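Long-range contact in disulfide oxidoreductase (Xylella fastidiosa, PDB 2REM), which probably acts as a periplasmic thiol-disulfide oxidoreductase of the DsbA type, exchanging disulfides with other proteins through a redox-active cysteine pair: residues G34-H39 against G68-P73. Numbering follows the deposited sequence.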
ATOM      1  N   GLY A  34       4.506  -3.811   1.597  1.00 10.46           N
ATOM      2  CA  GLY A  34       4.317  -5.190   2.029  1.00 10.74           C
ATOM      3  C   GLY A  34       4.423  -5.247   3.546  1.00 10.57           C
ATOM      4  O   GLY A  34       5.268  -4.578   4.149  1.00 12.05           O
ATOM      5  N   TYR A  35       3.572  -6.052   4.172  1.00 10.50           N
ATOM      6  CA  TYR A  35       3.676  -6.344   5.599  1.00 10.69           C
ATOM      7  C   TYR A  35       5.028  -6.945   5.982  1.00 11.56           C
ATOM      8  O   TYR A  35       5.527  -6.723   7.090  1.00 12.21           O
ATOM      9  CB  TYR A  35       2.537  -7.283   6.015  1.00 10.18           C
ATOM     10  CG  TYR A  35       1.204  -6.591   6.240  1.00 10.08           C
ATOM     11  CD1 TYR A  35       1.115  -5.458   7.060  1.00 11.30           C
ATOM     12  CD2 TYR A  35       0.036  -7.094   5.681  1.00 10.43           C
ATOM     13  CE1 TYR A  35      -0.088  -4.834   7.277  1.00 10.05           C
ATOM     14  CE2 TYR A  35      -1.193  -6.479   5.915  1.00 11.24           C
ATOM     15  CZ  TYR A  35      -1.232  -5.345   6.712  1.00  9.82           C
ATOM     16  OH  TYR A  35      -2.407  -4.724   6.964  1.00 11.19           O
ATOM     17  N   THR A  36       5.638  -7.675   5.048  1.00 12.06           N
ATOM     18  CA  THR A  36       6.923  -8.323   5.300  1.00 13.52           C
ATOM     19  C   THR A  36       8.094  -7.363   5.241  1.00 14.08           C
ATOM     20  O   THR A  36       9.215  -7.732   5.590  1.00 14.73           O
ATOM     21  CB  THR A  36       7.224  -9.490   4.302  1.00 14.10           C
ATOM     22  OG1 THR A  36       7.246  -9.001   2.961  1.00 14.12           O
ATOM     23  CG2 THR A  36       6.202 -10.604   4.432  1.00 15.21           C
ATOM     24  N   CYS A  37       7.828  -6.148   4.773  1.00 13.62           N
ATOM     25  CA  CYS A  37       8.871  -5.159   4.558  1.00 14.83           C
ATOM     26  C   CYS A  37       9.117  -4.340   5.818  1.00 15.05           C
ATOM     27  O   CYS A  37       8.223  -3.636   6.287  1.00 14.95           O
ATOM     28  CB  CYS A  37       8.473  -4.242   3.420  1.00 14.24           C
ATOM     29  SG  CYS A  37       9.672  -2.991   3.145  1.00 15.06           S
ATOM     30  N   PRO A  38      10.321  -4.438   6.388  1.00 16.83           N
ATOM     31  CA  PRO A  38      10.551  -3.649   7.611  1.00 17.67           C
ATOM     32  C   PRO A  38      10.553  -2.139   7.339  1.00 17.84           C
ATOM     33  O   PRO A  38      10.204  -1.378   8.226  1.00 17.65           O
ATOM     34  CB  PRO A  38      11.906  -4.139   8.107  1.00 19.63           C
ATOM     35  CG  PRO A  38      12.560  -4.743   6.920  1.00 20.22           C
ATOM     36  CD  PRO A  38      11.489  -5.253   6.022  1.00 17.84           C
ATOM     37  N   HIS A  39      10.908  -1.717   6.123  1.00 17.19           N
ATOM     38  CA  HIS A  39      10.811  -0.290   5.773  1.00 17.30           C
ATOM     39  C   HIS A  39       9.364   0.186   5.823  1.00 15.66           C
ATOM     40  O   HIS A  39       9.066   1.244   6.387  1.00 15.45           O
ATOM     41  CB  HIS A  39      11.445   0.011   4.414  1.00 17.38           C
ATOM     42  CG  HIS A  39      12.860  -0.453   4.309  1.00 22.11           C
ATOM     43  ND1 HIS A  39      13.242  -1.500   3.495  1.00 26.56           N
ATOM     44  CD2 HIS A  39      13.980  -0.048   4.950  1.00 25.63           C
ATOM     45  CE1 HIS A  39      14.539  -1.711   3.630  1.00 26.32           C
ATOM     46  NE2 HIS A  39      15.011  -0.842   4.505  1.00 29.82           N
ATOM     47  N   GLY A  68       5.605 -11.762  -5.372  1.00 18.79           N
ATOM     48  CA  GLY A  68       5.924 -13.172  -5.432  1.00 19.94           C
ATOM     49  C   GLY A  68       6.421 -13.643  -4.079  1.00 20.21           C
ATOM     50  O   GLY A  68       6.522 -12.852  -3.138  1.00 18.14           O
ATOM     51  N   GLY A  69       6.735 -14.929  -3.986  1.00 21.19           N
ATOM     52  CA  GLY A  69       7.257 -15.509  -2.755  1.00 21.70           C
ATOM     53  C   GLY A  69       6.490 -15.102  -1.501  1.00 20.05           C
ATOM     54  O   GLY A  69       5.253 -15.196  -1.441  1.00 18.58           O
ATOM     55  N   VAL A  70       7.233 -14.641  -0.494  1.00 19.02           N
ATOM     56  CA  VAL A  70       6.652 -14.350   0.815  1.00 17.78           C
ATOM     57  C   VAL A  70       5.694 -13.170   0.788  1.00 15.61           C
ATOM     58  O   VAL A  70       4.842 -13.046   1.659  1.00 15.37           O
ATOM     59  CB  VAL A  70       7.736 -14.114   1.917  1.00 17.99           C
ATOM     60  CG1 VAL A  70       8.607 -15.365   2.097  1.00 19.66           C
ATOM     61  CG2 VAL A  70       8.590 -12.881   1.603  1.00 19.69           C
ATOM     62  N   TRP A  71       5.854 -12.282  -0.195  1.00 14.61           N
ATOM     63  CA  TRP A  71       5.028 -11.086  -0.271  1.00 13.16           C
ATOM     64  C   TRP A  71       3.563 -11.442  -0.486  1.00 12.77           C
ATOM     65  O   TRP A  71       2.681 -10.760   0.015  1.00 11.33           O
ATOM     66  CB  TRP A  71       5.490 -10.216  -1.444  1.00 13.88           C
ATOM     67  CG  TRP A  71       6.913  -9.736  -1.327  1.00 15.44           C
ATOM     68  CD1 TRP A  71       8.063 -10.422  -1.630  1.00 17.30           C
ATOM     69  CD2 TRP A  71       7.321  -8.454  -0.856  1.00 15.70           C
ATOM     70  NE1 TRP A  71       9.169  -9.615  -1.410  1.00 17.28           N
ATOM     71  CE2 TRP A  71       8.733  -8.405  -0.924  1.00 15.53           C
ATOM     72  CE3 TRP A  71       6.623  -7.319  -0.413  1.00 13.20           C
ATOM     73  CZ2 TRP A  71       9.456  -7.271  -0.553  1.00 16.48           C
ATOM     74  CZ3 TRP A  71       7.342  -6.201  -0.055  1.00 14.24           C
ATOM     75  CH2 TRP A  71       8.742  -6.185  -0.121  1.00 15.55           C
ATOM     76  N   ASP A  72       3.315 -12.498  -1.261  1.00 13.66           N
ATOM     77  CA  ASP A  72       1.967 -12.723  -1.801  1.00 14.30           C
ATOM     78  C   ASP A  72       0.928 -13.102  -0.754  1.00 12.61           C
ATOM     79  O   ASP A  72      -0.146 -12.520  -0.761  1.00 12.53           O
ATOM     80  CB  ASP A  72       1.981 -13.712  -2.969  1.00 15.45           C
ATOM     81  CG  ASP A  72       2.591 -13.123  -4.213  1.00 17.38           C
ATOM     82  OD1 ASP A  72       3.064 -11.970  -4.183  1.00 18.68           O
ATOM     83  OD2 ASP A  72       2.585 -13.819  -5.240  1.00 21.16           O
ATOM     84  N   PRO A  73       1.238 -14.062   0.153  1.00 13.28           N
ATOM     85  CA  PRO A  73       0.307 -14.330   1.242  1.00 12.60           C
ATOM     86  C   PRO A  73      -0.058 -13.081   2.027  1.00 11.33           C
ATOM     87  O   PRO A  73      -1.228 -12.899   2.415  1.00 11.08           O
ATOM     88  CB  PRO A  73       1.080 -15.315   2.136  1.00 13.49           C
ATOM     89  CG  PRO A  73       1.972 -16.029   1.220  1.00 15.65           C
ATOM     90  CD  PRO A  73       2.399 -14.985   0.200  1.00 14.53           C
TER
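Trp71 lays its indole against Gly34, Thr36 and Cys37, and no hydrogen bond joins the two segments. One ring face takes the Thr36 hydroxyl: OG1 stands above the plane, offset toward the rim, 3.8 Å from Trp71 CE3. With chi1 at 60°, this OG1 sits between the Thr36 backbone N and carbonyl carbon. Gly34 and Cys37 approach the six-membered ring obliquely. Gly34 CA lies 3.8 Å from Trp71 CZ3, so the backbone fits closely against the ring. Cys37 CB is 4.0 Å from Trp71 CH2. Beside the indole, Thr36 CG2 rests 3.9 Å from Val70 O.

Each segment is held by its own bonds. A type I turn runs from Gly34 to Cys37, closed by a hydrogen bond from Cys37 N to Gly34 O (3.1 Å). A type II' turn from Gly68 to Trp71 precedes the body of helix 71-83. Asp72 OD1 accepts a hydrogen bond from Gly68 N at 2.8 Å, the donor standing above the carboxylate plane.

Thr156 touches both Cys37 and Trp71. Cys37 is the N-cap of helix 38-52 and opens the CxxC pattern with Cys40; the two thiols are not joined by a disulfide in this structure. This placement is consistent with the redox-active site of a DsbA-type thioredoxin fold, with Trp71 beside it.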